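Local coordinates for protein YHR177W (Saccharomyces cerevisiae, PDB 4M8B) that binds DNA through its WOPR (Gti1/Pac2) domain, the part of the longer protein present here, and probably acts as a transcription regulator, at residues Phe123-Asn128 / Lys173-Leu178; Val22-Phe27 / Thr139-Ile143. The contacts are given in a common frame with arbitrary orientation. Residue numbers count along the deposited sequence, not the author numbering.

Interaction 1 (Phe123-Asn128 / Lys173-Leu178). With EDO (1,2-ethanediol), chain D; nucleotides of chain A.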
loop_
_atom_site.group_PDB
_atom_site.type_symbol
_atom_site.label_atom_id
_atom_site.label_comp_id
_atom_site.label_asym_id
_atom_site.label_seq_id
_atom_site.Cartn_x
_atom_site.Cartn_y
_atom_site.Cartn_z
ATOM N N PHE C 123 3.760 -1.765 3.065
ATOM C CA PHE C 123 4.892 -1.378 3.889
ATOM C C PHE C 123 4.503 -1.510 5.353
ATOM O O PHE C 123 3.392 -1.149 5.741
ATOM C CB PHE C 123 5.302 0.065 3.581
ATOM C CG PHE C 123 6.511 0.530 4.342
ATOM C CD1 PHE C 123 6.389 1.018 5.635
ATOM C CD2 PHE C 123 7.768 0.486 3.765
ATOM C CE1 PHE C 123 7.501 1.446 6.339
ATOM C CE2 PHE C 123 8.886 0.913 4.462
ATOM C CZ PHE C 123 8.752 1.394 5.752
ATOM N N SER C 124 5.412 -2.038 6.166
ATOM C CA SER C 124 5.167 -2.158 7.598
ATOM C C SER C 124 6.214 -1.386 8.387
ATOM O O SER C 124 7.407 -1.459 8.095
ATOM C CB SER C 124 5.141 -3.625 8.034
ATOM O OG SER C 124 6.360 -4.273 7.722
ATOM N N LEU C 125 5.755 -0.642 9.387
ATOM C CA LEU C 125 6.641 0.160 10.216
ATOM C C LEU C 125 6.405 -0.129 11.690
ATOM O O LEU C 125 5.294 0.038 12.194
ATOM C CB LEU C 125 6.417 1.648 9.948
ATOM C CG LEU C 125 7.155 2.616 10.875
ATOM C CD1 LEU C 125 8.640 2.630 10.559
ATOM C CD2 LEU C 125 6.568 4.017 10.777
ATOM N N LYS C 126 7.453 -0.572 12.374
ATOM C CA LYS C 126 7.402 -0.754 13.817
ATOM C C LYS C 126 7.986 0.493 14.462
ATOM O O LYS C 126 9.129 0.859 14.192
ATOM C CB LYS C 126 8.183 -2.001 14.224
ATOM C CG LYS C 126 7.647 -3.275 13.591
ATOM C CD LYS C 126 8.571 -4.459 13.814
ATOM C CE LYS C 126 8.010 -5.712 13.162
ATOM N NZ LYS C 126 6.642 -6.021 13.663
ATOM N N PHE C 127 7.200 1.147 15.308
ATOM C CA PHE C 127 7.548 2.477 15.787
ATOM C C PHE C 127 7.030 2.712 17.203
ATOM O O PHE C 127 5.869 2.427 17.502
ATOM C CB PHE C 127 6.968 3.512 14.821
ATOM C CG PHE C 127 7.420 4.918 15.079
ATOM C CD1 PHE C 127 8.648 5.362 14.617
ATOM C CD2 PHE C 127 6.604 5.805 15.758
ATOM C CE1 PHE C 127 9.059 6.663 14.846
ATOM C CE2 PHE C 127 7.008 7.106 15.988
ATOM C CZ PHE C 127 8.237 7.536 15.531
ATOM N N ASN C 128 7.898 3.224 18.073
ATOM C CA ASN C 128 7.531 3.500 19.461
ATOM C C ASN C 128 6.426 4.545 19.586
ATOM O O ASN C 128 6.509 5.625 19.001
ATOM C CB ASN C 128 8.757 3.936 20.265
ATOM C CG ASN C 128 8.387 4.543 21.604
ATOM O OD1 ASN C 128 8.301 5.764 21.741
ATOM N ND2 ASN C 128 8.165 3.694 22.599
ATOM N N LYS C 173 12.707 10.907 14.408
ATOM C CA LYS C 173 12.563 9.552 14.931
ATOM C C LYS C 173 11.869 8.656 13.911
ATOM O O LYS C 173 12.167 7.465 13.812
ATOM C CB LYS C 173 11.796 9.551 16.259
ATOM C CG LYS C 173 11.722 8.179 16.920
ATOM C CD LYS C 173 11.112 8.227 18.321
ATOM C CE LYS C 173 9.604 8.425 18.285
ATOM N NZ LYS C 173 8.933 7.822 19.475
ATOM N N LEU C 174 10.950 9.241 13.150
ATOM C CA LEU C 174 10.242 8.518 12.102
ATOM C C LEU C 174 11.170 8.246 10.923
ATOM O O LEU C 174 11.202 7.137 10.389
ATOM C CB LEU C 174 9.016 9.312 11.641
ATOM C CG LEU C 174 8.099 8.644 10.615
ATOM C CD1 LEU C 174 7.614 7.306 11.140
ATOM C CD2 LEU C 174 6.919 9.544 10.272
ATOM N N LEU C 175 11.928 9.264 10.529
ATOM C CA LEU C 175 12.889 9.128 9.441
ATOM C C LEU C 175 13.945 8.063 9.746
ATOM O O LEU C 175 14.321 7.282 8.871
ATOM C CB LEU C 175 13.547 10.477 9.131
ATOM C CG LEU C 175 12.693 11.458 8.320
ATOM C CD1 LEU C 175 13.392 12.798 8.143
ATOM C CD2 LEU C 175 12.353 10.855 6.970
ATOM N N ASP C 176 14.412 8.029 10.991
ATOM C CA ASP C 176 15.402 7.040 11.406
ATOM C C ASP C 176 14.809 5.636 11.373
ATOM O O ASP C 176 15.419 4.706 10.844
ATOM C CB ASP C 176 15.938 7.359 12.805
ATOM C CG ASP C 176 16.790 8.616 12.833
ATOM O OD1 ASP C 176 17.409 8.940 11.798
ATOM O OD2 ASP C 176 16.843 9.275 13.894
ATOM N N ALA C 177 13.613 5.496 11.936
ATOM C CA ALA C 177 12.904 4.221 11.944
ATOM C C ALA C 177 12.675 3.690 10.529
ATOM O O ALA C 177 12.770 2.487 10.281
ATOM C CB ALA C 177 11.581 4.360 12.679
ATOM N N LEU C 178 12.378 4.597 9.604
ATOM C CA LEU C 178 12.093 4.223 8.222
ATOM C C LEU C 178 13.323 3.719 7.473
ATOM O O LEU C 178 13.219 2.839 6.620
ATOM C CB LEU C 178 11.459 5.394 7.469
ATOM C CG LEU C 178 9.998 5.675 7.816
ATOM C CD1 LEU C 178 9.505 6.937 7.124
ATOM C CD2 LEU C 178 9.141 4.483 7.429
HETATM C C1 EDO D . 1.918 -4.386 5.350
HETATM O O1 EDO D . 2.332 -3.752 6.566
HETATM C C2 EDO D . 1.173 -5.667 5.696
HETATM O O2 EDO D . -0.174 -5.351 6.067
ATOM P P DG A 11 5.365 -7.755 6.095
ATOM O OP1 DG A 11 6.095 -7.792 7.379
ATOM O OP2 DG A 11 4.541 -6.569 5.776
ATOM O "O5'" DG A 11 6.418 -7.968 4.911
ATOM C "C5'" DG A 11 7.753 -8.419 5.165
ATOM C "C4'" DG A 11 7.836 -9.917 5.415
ATOM O "O4'" DG A 11 7.004 -10.634 4.478
ATOM C "C3'" DG A 11 9.209 -10.538 5.203
ATOM O "O3'" DG A 11 9.988 -10.425 6.386
ATOM C "C2'" DG A 11 8.902 -11.991 4.833
ATOM C "C1'" DG A 11 7.455 -11.967 4.357
ATOM N N9 DG A 11 7.220 -12.416 2.982
ATOM C C8 DG A 11 6.690 -11.681 1.948
ATOM N N7 DG A 11 6.577 -12.352 0.831
ATOM C C5 DG A 11 7.058 -13.616 1.143
ATOM C C6 DG A 11 7.181 -14.770 0.334
ATOM O O6 DG A 11 6.881 -14.915 -0.862
ATOM N N1 DG A 11 7.718 -15.839 1.048
ATOM C C2 DG A 11 8.088 -15.797 2.372
ATOM N N2 DG A 11 8.587 -16.931 2.890
ATOM N N3 DG A 11 7.975 -14.722 3.140
ATOM C C4 DG A 11 7.455 -13.671 2.462
#
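One strand here has two working faces: alternate side chains pack on a helix, while the intervening Ser-124 lies near DNA. Strand 123-128 belongs to the antiparallel sheet of the WOPR domain. Helix 173-178 packs on it, with a closest axis approach of 9.0 Å and N-to-C directions at 132°. Phe-123, Leu-125 and Phe-127 all direct CB toward the helix, as expected from the two-residue repeat of a strand. Leu-125 packs against both Leu-174 and Leu-178; its CD2 is 3.5 Å from Leu-174 CD1, and its CD1 is 3.7 Å from Leu-178 CD2. Phe-127 has the largest area covered. Leu-174 CD1 lies over one face of the Phe-127 ring, and Ala-177 CB lies at the ring edge. The small Ala-177 lets helix and strand come close, with its CA 6.8 Å from Phe-127 CA. Helix 16-28 closes the same core, where Leu-19 meets Phe-123 and Phe-23 meets Leu-125. On the other face, Ser-124 OG is 3.5 Å from OP2 of DG11 of chain A. Beyond Phe-127, Asn-128 ND2 hydrogen-bonds to Thr-132 O, and Lys-173 NZ gives a weak hydrogen bond to Asn-128 O at 3.3 Å.

Interaction 2 (Val22-Phe27 / Thr139-Ile143). With EDO (1,2-ethanediol), chain D.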
loop_
_atom_site.group_PDB
_atom_site.type_symbol
_atom_site.label_atom_id
_atom_site.label_comp_id
_atom_site.label_asym_id
_atom_site.label_seq_id
_atom_site.Cartn_x
_atom_site.Cartn_y
_atom_site.Cartn_z
ATOM N N VAL C 22 2.588 10.405 5.221
ATOM C CA VAL C 22 1.354 9.685 5.527
ATOM C C VAL C 22 1.321 9.231 6.984
ATOM O O VAL C 22 0.356 9.485 7.702
ATOM C CB VAL C 22 1.169 8.463 4.607
ATOM C CG1 VAL C 22 -0.101 7.707 4.977
ATOM C CG2 VAL C 22 1.132 8.897 3.151
ATOM N N PHE C 23 2.387 8.564 7.413
ATOM C CA PHE C 23 2.512 8.108 8.791
ATOM C C PHE C 23 2.411 9.264 9.785
ATOM O O PHE C 23 1.678 9.176 10.769
ATOM C CB PHE C 23 3.831 7.356 8.982
ATOM C CG PHE C 23 3.808 5.941 8.463
ATOM C CD1 PHE C 23 2.705 5.129 8.665
ATOM C CD2 PHE C 23 4.891 5.423 7.775
ATOM C CE1 PHE C 23 2.688 3.824 8.193
ATOM C CE2 PHE C 23 4.877 4.121 7.300
ATOM C CZ PHE C 23 3.775 3.322 7.510
ATOM N N GLN C 24 3.144 10.345 9.525
ATOM C CA GLN C 24 3.119 11.506 10.409
ATOM C C GLN C 24 1.709 12.083 10.477
ATOM O O GLN C 24 1.235 12.465 11.546
ATOM C CB GLN C 24 4.111 12.575 9.946
ATOM C CG GLN C 24 4.289 13.728 10.926
ATOM C CD GLN C 24 4.862 13.279 12.261
ATOM O OE1 GLN C 24 5.901 12.621 12.312
ATOM N NE2 GLN C 24 4.182 13.631 13.350
ATOM N N GLY C 25 1.039 12.123 9.330
ATOM C CA GLY C 25 -0.332 12.591 9.266
ATOM C C GLY C 25 -1.267 11.730 10.092
ATOM O O GLY C 25 -2.266 12.214 10.627
ATOM N N VAL C 26 -0.939 10.446 10.196
ATOM C CA VAL C 26 -1.725 9.519 11.002
ATOM C C VAL C 26 -1.421 9.694 12.489
ATOM O O VAL C 26 -2.326 9.668 13.322
ATOM C CB VAL C 26 -1.479 8.053 10.588
ATOM C CG1 VAL C 26 -2.104 7.110 11.588
ATOM C CG2 VAL C 26 -2.029 7.794 9.194
ATOM N N PHE C 27 -0.142 9.870 12.814
ATOM C CA PHE C 27 0.281 10.098 14.192
ATOM C C PHE C 27 -0.348 11.370 14.766
ATOM O O PHE C 27 -0.716 11.415 15.937
ATOM C CB PHE C 27 1.808 10.188 14.285
ATOM C CG PHE C 27 2.525 8.919 13.902
ATOM C CD1 PHE C 27 1.843 7.717 13.794
ATOM C CD2 PHE C 27 3.890 8.931 13.659
ATOM C CE1 PHE C 27 2.511 6.547 13.444
ATOM C CE2 PHE C 27 4.561 7.768 13.308
ATOM C CZ PHE C 27 3.871 6.576 13.201
ATOM N N THR C 139 2.874 -1.675 15.528
ATOM C CA THR C 139 3.111 -1.972 14.122
ATOM C C THR C 139 2.084 -1.294 13.218
ATOM O O THR C 139 0.879 -1.508 13.361
ATOM C CB THR C 139 3.099 -3.488 13.867
ATOM O OG1 THR C 139 4.081 -4.118 14.697
ATOM C CG2 THR C 139 3.404 -3.790 12.409
ATOM N N PHE C 140 2.566 -0.474 12.290
ATOM C CA PHE C 140 1.685 0.221 11.358
ATOM C C PHE C 140 1.785 -0.378 9.964
ATOM O O PHE C 140 2.874 -0.517 9.409
ATOM C CB PHE C 140 2.005 1.716 11.329
ATOM C CG PHE C 140 1.775 2.404 12.643
ATOM C CD1 PHE C 140 2.798 2.513 13.573
ATOM C CD2 PHE C 140 0.533 2.929 12.959
ATOM C CE1 PHE C 140 2.587 3.140 14.792
ATOM C CE2 PHE C 140 0.315 3.556 14.177
ATOM C CZ PHE C 140 1.344 3.661 15.092
ATOM N N HIS C 141 0.636 -0.742 9.409
ATOM C CA HIS C 141 0.580 -1.330 8.082
ATOM C C HIS C 141 0.136 -0.282 7.080
ATOM O O HIS C 141 -0.754 0.518 7.364
ATOM C CB HIS C 141 -0.402 -2.498 8.058
ATOM C CG HIS C 141 -0.048 -3.604 8.994
ATOM N ND1 HIS C 141 0.223 -4.891 8.564
ATOM C CD2 HIS C 141 0.078 -3.636 10.343
ATOM C CE1 HIS C 141 0.498 -5.653 9.599
ATOM N NE2 HIS C 141 0.417 -4.913 10.697
ATOM N N LEU C 142 0.755 -0.283 5.905
ATOM C CA LEU C 142 0.352 0.635 4.853
ATOM C C LEU C 142 0.061 -0.117 3.561
ATOM O O LEU C 142 0.898 -0.875 3.066
ATOM C CB LEU C 142 1.415 1.719 4.639
ATOM C CG LEU C 142 1.023 2.847 3.682
ATOM C CD1 LEU C 142 1.728 4.145 4.041
ATOM C CD2 LEU C 142 1.338 2.452 2.249
ATOM N N ILE C 143 -1.137 0.092 3.026
ATOM C CA ILE C 143 -1.540 -0.520 1.766
ATOM C C ILE C 143 -1.887 0.576 0.763
ATOM O O ILE C 143 -2.633 1.504 1.080
ATOM C CB ILE C 143 -2.764 -1.435 1.948
ATOM C CG1 ILE C 143 -2.613 -2.292 3.205
ATOM C CG2 ILE C 143 -2.962 -2.315 0.727
ATOM C CD1 ILE C 143 -1.538 -3.351 3.099
HETATM C C1 EDO D . 1.918 -4.386 5.350
HETATM O O1 EDO D . 2.332 -3.752 6.566
HETATM C C2 EDO D . 1.173 -5.667 5.696
HETATM O O2 EDO D . -0.174 -5.351 6.067
#
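Phe-140, Phe-23 and Leu-142 form the centre of this helix-on-sheet contact in the core of the WOPR domain. Phe-140 and Leu-142 lie two apart on strand 139-143, so both direct CB toward helix 22-27. Phe-23 reaches between them. Its CE1 is 3.8 Å from Phe-140 CB, its CZ is 4.0 Å from Leu-142 CB, and Leu-142 CD1 lies over one face of its ring. One helical turn later, Phe-27 meets the Phe-140 ring edge-to-face. The edge of Phe-27 points at the face of Phe-140, with ring centroids 5.0 Å apart and planes at 60°. Val-22 CG1 lies 4.1 Å from Leu-142 CD1. The axes come no closer than 10.9 Å, a gap spanned by these large side chains. Leu-174 of helix 172-179 also touches Phe-23 and Phe-27. His-141 directs CB away; its ND1 donates a hydrogen bond to O2 of an ethanediol, probably from the crystallisation liquor, at 2.6 Å, and its NE2 bonds to Glu-57. The strand turns apolar side chains to the helix, while its other side carries polar His-141 and Thr-139 beside Ile-143. Helix and strand meet by apolar and aromatic packing, so burial of hydrocarbon surface holds them together.

How the interactions relate
From the N terminus, helix 16-28 comes first and supplies 22-27. The chain then runs through much of the sheet, including 123-128, before 139-143 closes interaction 2 across 111 residues. Helix 172-179 comes last and closes interaction 1 back onto 123-128, across 44 residues. The segments alternate, so the two loops cross. Their strands, 113-128 and 137-147, are successive in the chain and antiparallel neighbours in the sheet. Leu-125 O to Phe-140 N and Phe-123 O to Leu-142 N, each 2.8 Å, are probable hydrogen bonds between them. Phe-127 CE2 and Phe-27 CE2 also pack at 3.7 Å. Together the contacts tie an early and a late helix to one sheet.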